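Nisin leader peptide-processing serine protease NisP (Lactococcus lactis subsp. lactis, PDB 4MZD) probably cleaves the leader peptide from the nisin precursor as a subtilisin-like serine endopeptidase in the biosynthesis of this antibiotic. Local coordinates at residues 171-176 with 194-199. Sequence-based numbering, arbitrary orientation.
Sequences NIYRVF and ADDGNK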
# COMPACT_ATOMS: atom_id res chain seq x y z
N ASN A 171 -8.88 -10.78 -0.05
CA ASN A 171 -8.49 -11.76 0.95
C ASN A 171 -7.50 -11.10 1.90
O ASN A 171 -6.74 -10.23 1.48
CB ASN A 171 -7.91 -13.00 0.27
CG ASN A 171 -8.96 -13.77 -0.51
OD1 ASN A 171 -10.01 -14.12 0.01
ND2 ASN A 171 -8.68 -14.01 -1.78
N ILE A 172 -7.52 -11.49 3.17
CA ILE A 172 -6.93 -10.69 4.23
C ILE A 172 -5.80 -11.41 4.95
O ILE A 172 -5.99 -12.50 5.49
CB ILE A 172 -8.02 -10.33 5.27
CG1 ILE A 172 -9.23 -9.71 4.58
CG2 ILE A 172 -7.45 -9.46 6.38
CD1 ILE A 172 -8.92 -8.46 3.81
N TYR A 173 -4.63 -10.77 4.98
CA TYR A 173 -3.43 -11.33 5.59
C TYR A 173 -2.92 -10.34 6.62
O TYR A 173 -2.44 -9.26 6.27
CB TYR A 173 -2.38 -11.67 4.51
CG TYR A 173 -3.01 -12.60 3.51
CD1 TYR A 173 -3.10 -13.97 3.77
CD2 TYR A 173 -3.61 -12.12 2.36
CE1 TYR A 173 -3.74 -14.82 2.89
CE2 TYR A 173 -4.26 -12.97 1.47
CZ TYR A 173 -4.32 -14.32 1.74
OH TYR A 173 -4.97 -15.15 0.87
N ARG A 174 -3.08 -10.68 7.90
CA ARG A 174 -2.78 -9.73 8.97
C ARG A 174 -1.34 -9.85 9.42
O ARG A 174 -0.89 -10.93 9.84
CB ARG A 174 -3.73 -9.93 10.15
CG ARG A 174 -3.54 -8.89 11.24
CD ARG A 174 -4.68 -8.80 12.23
NE ARG A 174 -4.70 -9.89 13.20
CZ ARG A 174 -4.05 -9.90 14.37
NH1 ARG A 174 -4.18 -10.94 15.18
NH2 ARG A 174 -3.31 -8.87 14.74
N VAL A 175 -0.62 -8.73 9.35
CA VAL A 175 0.78 -8.66 9.77
C VAL A 175 1.04 -7.56 10.80
O VAL A 175 2.19 -7.33 11.17
CB VAL A 175 1.75 -8.52 8.57
CG1 VAL A 175 1.64 -9.71 7.64
CG2 VAL A 175 1.52 -7.21 7.83
N PHE A 176 -0.01 -6.90 11.27
CA PHE A 176 0.12 -5.94 12.36
C PHE A 176 -0.89 -6.28 13.44
O PHE A 176 -2.01 -6.69 13.14
CB PHE A 176 -0.17 -4.50 11.92
CG PHE A 176 0.85 -3.92 10.99
CD1 PHE A 176 1.93 -3.20 11.48
CD2 PHE A 176 0.72 -4.07 9.62
CE1 PHE A 176 2.86 -2.65 10.62
CE2 PHE A 176 1.65 -3.54 8.76
CZ PHE A 176 2.72 -2.82 9.26
N ALA A 194 0.05 -15.57 -2.31
CA ALA A 194 0.28 -16.16 -3.62
C ALA A 194 -0.26 -17.59 -3.68
O ALA A 194 -0.89 -17.98 -4.66
CB ALA A 194 1.76 -16.13 -3.96
N ASP A 195 -0.02 -18.36 -2.62
CA ASP A 195 -0.53 -19.73 -2.56
C ASP A 195 -2.06 -19.79 -2.60
O ASP A 195 -2.62 -20.74 -3.12
CB ASP A 195 -0.00 -20.44 -1.32
CG ASP A 195 1.45 -20.87 -1.47
OD1 ASP A 195 1.89 -21.04 -2.62
OD2 ASP A 195 2.14 -21.02 -0.44
N ASP A 196 -2.71 -18.76 -2.06
CA ASP A 196 -4.17 -18.70 -2.05
C ASP A 196 -4.74 -18.18 -3.38
O ASP A 196 -5.96 -18.04 -3.52
CB ASP A 196 -4.67 -17.82 -0.91
CG ASP A 196 -4.45 -18.43 0.46
OD1 ASP A 196 -4.16 -19.64 0.57
OD2 ASP A 196 -4.60 -17.67 1.45
N GLY A 197 -3.87 -17.88 -4.34
CA GLY A 197 -4.31 -17.53 -5.68
C GLY A 197 -4.64 -16.07 -5.92
O GLY A 197 -5.26 -15.73 -6.93
N ASN A 198 -4.21 -15.18 -5.02
CA ASN A 198 -4.39 -13.76 -5.23
C ASN A 198 -3.42 -13.26 -6.28
O ASN A 198 -2.21 -13.20 -6.02
CB ASN A 198 -4.13 -12.98 -3.94
CG ASN A 198 -5.11 -13.33 -2.85
OD1 ASN A 198 -6.26 -12.89 -2.88
ND2 ASN A 198 -4.67 -14.14 -1.90
N LYS A 199 -3.91 -12.87 -7.45
CA LYS A 199 -2.99 -12.48 -8.50
C LYS A 199 -2.41 -11.07 -8.31
O LYS A 199 -1.42 -10.73 -8.96
CB LYS A 199 -3.62 -12.65 -9.88
CG LYS A 199 -3.96 -14.12 -10.18
CD LYS A 199 -2.78 -15.07 -9.95
CE LYS A 199 -3.20 -16.54 -10.04
NZ LYS A 199 -2.08 -17.50 -9.76
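N171 and N198 mark the nearest approach of the two backbones, 7.7 Å between their CA atoms, so the strand 171-174 and the turn ending helix 183-195 meet through side chains alone. Alternation along the strand directs N171 and Y173 to this side and I172 to the other. Asparagine suits both ends of the first bond because its amide offers N-H and carbonyl at once: N171 gives ND2 to N198 OD1 at 2.9 Å, nearly straight (172°) and in the donor's amide plane although the two amides are turned 65° apart, while its OD1 takes Y117 N. S95 also bonds to N198 OD1, so this buried oxygen has two donors. Two residues on, on the same face, tyrosine suits because its ring spans the gap and ends in a hydroxyl that both gives and accepts: Y173 OH donates to D196 OD2 at 2.6 Å, meeting the anti lone pair of that oxygen, and receives N198 ND2 at 3.0 Å. The carboxylate oxygen sits at the ring edge, in plane. The contact joins the first strand of a beta-alpha-beta crossover in the subtilisin-like fold to the turn leading from its helix into strand 200-210; both strands pair parallel with 95-100. The helix closes in a Schellman motif: G197 has positive phi, where a CB would jam against D196 O, hence glycine. With CG anti to its carbonyl carbon (chi1 -64°), N198 faces N171 and Y173; its ND2 also bonds A193 O. A salt bridge from D196 OD1 to R192 leaves OD2 for the tyrosine, whose side chain lies about 8 Å from that of D100, the predicted charge-relay aspartate.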